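Local coordinates for protein mannan endo-1,6-alpha-mannosidase (Chaetomium thermophilum, PDB 6RY0) that probably cleaves alpha-1,6-mannosidic linkages as a family 76 glycoside hydrolase, and is implicated in transferring GPI-anchored glycoproteins into the fungal cell wall, at residues A40-Y51 and M82-T93. Residues are numbered along the deposited sequence; the frame is centred on the assembly and turned at random.
Sequences ARTLAYDMMLFY and MMGTYVDYWHLT
Ala44 CB sits over one face of the Tyr89 ring in a CH-pi contact, 3.9 Å from the centroid, while Thr93 OG1 lies over the centre of the opposite face and donates to Tyr89 O from above the carbonyl plane; Ala40 CB meets the ring edge, 4.0 Å from Tyr89 CE1. The Tyr86 ring takes Met48 CE over one face, 3.9 Å from the centroid, with Met47 CG and Ala44 O at its edge. With CG beside its backbone N (chi1 -80°), Tyr86 reaches across, and its OH donates to Ala44 O at 2.7 Å, in the carbonyl plane and on a lone pair. That oxygen also accepts the helical bond from Met48 N. Segments 40-48 and 82-93, parts of helices 33-48 and 76-93 in the (alpha/alpha)6 barrel of glycoside hydrolase family 76, run antiparallel at 159°, their axes 11.6 Å apart at closest approach. A phenylalanine in place of Tyr86 would probably leave Ala44 O without its second donor and remove the one hydrogen bond between these segments. The extended Met82 chain crosses Tyr51, in the loop after helix 33-48, at about a right angle, its CE 3.6 Å from both Tyr51 CB and Met48 CE and its sulfur making an oblique Met-aromatic contact with the ring. Tyr89 OH bonds to Asp95 and Tyr51 OH to Gly61 N, while Tyr98 meets Tyr86 edge-to-face and Ile102 touches its side chain.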
loop_
_atom_site.group_PDB
_atom_site.type_symbol
_atom_site.label_atom_id
_atom_site.label_comp_id
_atom_site.label_asym_id
_atom_site.label_seq_id
_atom_site.Cartn_x
_atom_site.Cartn_y
_atom_site.Cartn_z
ATOM N N ALA A 40 -15.827 5.231 11.569
ATOM C CA ALA A 40 -14.564 4.509 11.422
ATOM C C ALA A 40 -14.454 3.367 12.419
ATOM O O ALA A 40 -13.963 2.295 12.063
ATOM C CB ALA A 40 -13.392 5.481 11.571
ATOM N N ARG A 41 -14.902 3.569 13.654
ATOM C CA ARG A 41 -14.818 2.495 14.623
ATOM C C ARG A 41 -15.686 1.314 14.218
ATOM O O ARG A 41 -15.274 0.154 14.352
ATOM C CB ARG A 41 -15.203 3.029 16.005
ATOM C CG ARG A 41 -14.844 2.105 17.111
ATOM C CD ARG A 41 -15.194 2.636 18.470
ATOM N NE ARG A 41 -16.543 2.244 18.867
ATOM C CZ ARG A 41 -16.915 1.013 19.243
ATOM N NH1 ARG A 41 -16.041 -0.013 19.290
ATOM N NH2 ARG A 41 -18.191 0.781 19.558
ATOM N N THR A 42 -16.871 1.587 13.694
ATOM C CA THR A 42 -17.738 0.499 13.251
ATOM C C THR A 42 -17.193 -0.184 12.017
ATOM O O THR A 42 -17.241 -1.422 11.907
ATOM C CB THR A 42 -19.165 1.047 13.018
ATOM O OG1 THR A 42 -19.630 1.715 14.195
ATOM C CG2 THR A 42 -20.127 -0.047 12.608
ATOM N N LEU A 43 -16.622 0.592 11.103
ATOM C CA LEU A 43 -15.985 0.013 9.924
ATOM C C LEU A 43 -14.774 -0.834 10.332
ATOM O O LEU A 43 -14.491 -1.880 9.711
ATOM C CB LEU A 43 -15.561 1.119 8.961
ATOM C CG LEU A 43 -16.723 1.773 8.216
ATOM C CD1 LEU A 43 -16.312 3.142 7.716
ATOM C CD2 LEU A 43 -17.189 0.896 7.093
ATOM N N ALA A 44 -14.042 -0.417 11.358
ATOM C CA ALA A 44 -12.905 -1.182 11.841
ATOM C C ALA A 44 -13.377 -2.520 12.415
ATOM O O ALA A 44 -12.709 -3.549 12.262
ATOM C CB ALA A 44 -12.096 -0.377 12.858
ATOM N N TYR A 45 -14.507 -2.512 13.107
ATOM C CA TYR A 45 -15.121 -3.738 13.621
ATOM C C TYR A 45 -15.518 -4.655 12.466
ATOM O O TYR A 45 -15.191 -5.839 12.479
ATOM C CB TYR A 45 -16.334 -3.335 14.502
ATOM C CG TYR A 45 -17.103 -4.522 15.015
ATOM C CD1 TYR A 45 -18.074 -5.136 14.247
ATOM C CD2 TYR A 45 -16.847 -5.033 16.300
ATOM C CE1 TYR A 45 -18.745 -6.288 14.755
ATOM C CE2 TYR A 45 -17.516 -6.146 16.793
ATOM C CZ TYR A 45 -18.411 -6.772 16.007
ATOM O OH TYR A 45 -19.061 -7.902 16.445
ATOM N N ASP A 46 -16.247 -4.138 11.481
ATOM C CA ASP A 46 -16.703 -4.985 10.391
ATOM C C ASP A 46 -15.555 -5.551 9.586
ATOM O O ASP A 46 -15.626 -6.699 9.159
ATOM C CB ASP A 46 -17.671 -4.246 9.479
ATOM C CG ASP A 46 -19.102 -4.263 9.987
ATOM O OD1 ASP A 46 -19.356 -4.894 11.038
ATOM O OD2 ASP A 46 -19.989 -3.656 9.309
ATOM N N MET A 47 -14.479 -4.806 9.380
ATOM C CA MET A 47 -13.334 -5.352 8.670
ATOM C C MET A 47 -12.678 -6.469 9.506
ATOM O O MET A 47 -12.268 -7.493 8.977
ATOM C CB MET A 47 -12.342 -4.226 8.358
ATOM C CG MET A 47 -11.023 -4.632 7.739
ATOM S SD MET A 47 -11.229 -5.395 6.145
ATOM C CE MET A 47 -9.761 -6.388 5.995
ATOM N N MET A 48 -12.602 -6.275 10.813
ATOM C CA MET A 48 -11.935 -7.243 11.670
ATOM C C MET A 48 -12.701 -8.560 11.701
ATOM O O MET A 48 -12.086 -9.594 11.930
ATOM C CB MET A 48 -11.725 -6.677 13.075
ATOM C CG MET A 48 -10.839 -7.470 14.029
ATOM S SD MET A 48 -9.154 -7.617 13.364
ATOM C CE MET A 48 -8.164 -6.178 13.440
ATOM N N LEU A 49 -14.014 -8.559 11.442
ATOM C CA LEU A 49 -14.772 -9.803 11.400
ATOM C C LEU A 49 -14.219 -10.769 10.337
ATOM O O LEU A 49 -14.393 -11.984 10.450
ATOM C CB LEU A 49 -16.250 -9.561 11.121
ATOM C CG LEU A 49 -17.013 -8.828 12.219
ATOM C CD1 LEU A 49 -18.438 -8.536 11.713
ATOM C CD2 LEU A 49 -17.063 -9.631 13.504
ATOM N N PHE A 50 -13.594 -10.250 9.271
ATOM C CA PHE A 50 -13.031 -11.133 8.258
ATOM C C PHE A 50 -11.792 -11.877 8.746
ATOM O O PHE A 50 -11.416 -12.896 8.169
ATOM C CB PHE A 50 -12.656 -10.324 7.014
ATOM C CG PHE A 50 -13.837 -9.780 6.264
ATOM C CD1 PHE A 50 -14.505 -10.545 5.327
ATOM C CD2 PHE A 50 -14.248 -8.488 6.455
ATOM C CE1 PHE A 50 -15.589 -10.038 4.635
ATOM C CE2 PHE A 50 -15.348 -7.985 5.773
ATOM C CZ PHE A 50 -16.020 -8.763 4.866
ATOM N N TYR A 51 -11.111 -11.304 9.716
ATOM C CA TYR A 51 -9.796 -11.736 10.159
ATOM C C TYR A 51 -9.927 -12.725 11.312
ATOM O O TYR A 51 -10.563 -12.426 12.306
ATOM C CB TYR A 51 -8.999 -10.525 10.605
ATOM C CG TYR A 51 -7.641 -10.861 11.148
ATOM C CD1 TYR A 51 -6.609 -11.255 10.313
ATOM C CD2 TYR A 51 -7.365 -10.744 12.507
ATOM C CE1 TYR A 51 -5.346 -11.556 10.822
ATOM C CE2 TYR A 51 -6.116 -11.040 13.021
ATOM C CZ TYR A 51 -5.107 -11.447 12.174
ATOM O OH TYR A 51 -3.854 -11.730 12.623
ATOM N N MET A 82 -3.794 -5.127 5.173
ATOM C CA MET A 82 -4.698 -4.964 6.316
ATOM C C MET A 82 -3.943 -4.434 7.527
ATOM O O MET A 82 -4.415 -3.523 8.213
ATOM C CB MET A 82 -5.375 -6.290 6.645
ATOM C CG MET A 82 -6.316 -6.169 7.828
ATOM S SD MET A 82 -6.869 -7.775 8.405
ATOM C CE MET A 82 -7.502 -7.266 10.030
ATOM N N MET A 83 -2.774 -5.003 7.832
ATOM C CA MET A 83 -2.034 -4.543 8.992
ATOM C C MET A 83 -1.777 -3.054 8.886
ATOM O O MET A 83 -1.978 -2.293 9.827
ATOM C CB MET A 83 -0.721 -5.315 9.154
ATOM C CG MET A 83 -0.847 -6.826 9.356
ATOM S SD MET A 83 -1.785 -7.413 10.771
ATOM C CE MET A 83 -3.360 -7.801 10.002
ATOM N N GLY A 84 -1.284 -2.616 7.730
ATOM C CA GLY A 84 -0.998 -1.203 7.565
ATOM C C GLY A 84 -2.242 -0.335 7.683
ATOM O O GLY A 84 -2.204 0.758 8.245
ATOM N N THR A 85 -3.365 -0.817 7.163
ATOM C CA THR A 85 -4.624 -0.085 7.286
ATOM C C THR A 85 -4.954 0.195 8.757
ATOM O O THR A 85 -5.414 1.283 9.102
ATOM C CB THR A 85 -5.772 -0.846 6.613
ATOM O OG1 THR A 85 -5.458 -1.057 5.234
ATOM C CG2 THR A 85 -7.056 -0.061 6.663
ATOM N N TYR A 86 -4.703 -0.783 9.634
ATOM C CA TYR A 86 -4.970 -0.627 11.036
ATOM C C TYR A 86 -3.925 0.199 11.789
ATOM O O TYR A 86 -4.263 0.867 12.767
ATOM C CB TYR A 86 -5.189 -1.976 11.755
ATOM C CG TYR A 86 -6.603 -2.490 11.523
ATOM C CD1 TYR A 86 -6.951 -3.143 10.352
ATOM C CD2 TYR A 86 -7.598 -2.296 12.473
ATOM C CE1 TYR A 86 -8.236 -3.564 10.123
ATOM C CE2 TYR A 86 -8.898 -2.727 12.252
ATOM C CZ TYR A 86 -9.207 -3.348 11.072
ATOM O OH TYR A 86 -10.459 -3.811 10.803
ATOM N N VAL A 87 -2.681 0.171 11.345
ATOM C CA VAL A 87 -1.694 1.114 11.868
ATOM C C VAL A 87 -2.139 2.547 11.583
ATOM O O VAL A 87 -2.085 3.429 12.453
ATOM C CB VAL A 87 -0.312 0.808 11.259
ATOM C CG1 VAL A 87 0.700 1.893 11.595
ATOM C CG2 VAL A 87 0.206 -0.553 11.744
ATOM N N ASP A 88 -2.614 2.784 10.361
ATOM C CA ASP A 88 -3.173 4.094 10.009
ATOM C C ASP A 88 -4.444 4.398 10.809
ATOM O O ASP A 88 -4.623 5.522 11.271
ATOM C CB ASP A 88 -3.441 4.230 8.507
ATOM C CG ASP A 88 -2.375 4.998 7.769
ATOM O OD1 ASP A 88 -1.605 5.766 8.391
ATOM O OD2 ASP A 88 -2.352 4.835 6.515
ATOM N N TYR A 89 -5.325 3.415 10.958
ATOM C CA TYR A 89 -6.567 3.615 11.719
ATOM C C TYR A 89 -6.272 4.157 13.110
ATOM O O TYR A 89 -6.885 5.146 13.542
ATOM C CB TYR A 89 -7.359 2.313 11.786
ATOM C CG TYR A 89 -8.525 2.373 12.749
ATOM C CD1 TYR A 89 -9.679 3.040 12.431
ATOM C CD2 TYR A 89 -8.440 1.774 14.003
ATOM C CE1 TYR A 89 -10.736 3.137 13.357
ATOM C CE2 TYR A 89 -9.469 1.873 14.924
ATOM C CZ TYR A 89 -10.604 2.582 14.597
ATOM O OH TYR A 89 -11.644 2.757 15.471
ATOM N N TRP A 90 -5.352 3.524 13.832
ATOM C CA TRP A 90 -5.013 3.999 15.162
ATOM C C TRP A 90 -4.414 5.402 15.112
ATOM O O TRP A 90 -4.730 6.251 15.944
ATOM C CB TRP A 90 -4.073 3.003 15.844
ATOM C CG TRP A 90 -3.381 3.587 17.030
ATOM C CD1 TRP A 90 -3.879 3.817 18.286
ATOM C CD2 TRP A 90 -2.036 4.068 17.042
ATOM N NE1 TRP A 90 -2.912 4.391 19.073
ATOM C CE2 TRP A 90 -1.771 4.565 18.326
ATOM C CE3 TRP A 90 -1.042 4.145 16.064
ATOM C CZ2 TRP A 90 -0.522 5.131 18.671
ATOM C CZ3 TRP A 90 0.170 4.703 16.391
ATOM C CH2 TRP A 90 0.435 5.168 17.676
ATOM N N HIS A 91 -3.515 5.644 14.162
ATOM C CA HIS A 91 -2.897 6.951 14.006
ATOM C C HIS A 91 -3.926 8.060 13.785
ATOM O O HIS A 91 -3.754 9.177 14.245
ATOM C CB HIS A 91 -1.908 6.848 12.847
ATOM C CG HIS A 91 -1.292 8.118 12.382
ATOM N ND1 HIS A 91 -0.403 8.839 13.131
ATOM C CD2 HIS A 91 -1.364 8.742 11.184
ATOM C CE1 HIS A 91 0.037 9.868 12.419
ATOM N NE2 HIS A 91 -0.534 9.836 11.225
ATOM N N LEU A 92 -4.948 7.761 12.986
ATOM C CA LEU A 92 -5.942 8.734 12.556
ATOM C C LEU A 92 -7.031 8.954 13.600
ATOM O O LEU A 92 -7.602 10.028 13.695
ATOM C CB LEU A 92 -6.568 8.258 11.242
ATOM C CG LEU A 92 -5.620 8.414 10.047
ATOM C CD1 LEU A 92 -6.003 7.482 8.918
ATOM C CD2 LEU A 92 -5.555 9.830 9.567
ATOM N N THR A 93 -7.372 7.908 14.362
ATOM C CA THR A 93 -8.505 7.953 15.277
ATOM C C THR A 93 -8.141 7.986 16.755
ATOM O O THR A 93 -8.945 8.402 17.562
ATOM C CB THR A 93 -9.443 6.745 15.067
ATOM O OG1 THR A 93 -8.802 5.561 15.537
ATOM C CG2 THR A 93 -9.957 6.626 13.657
#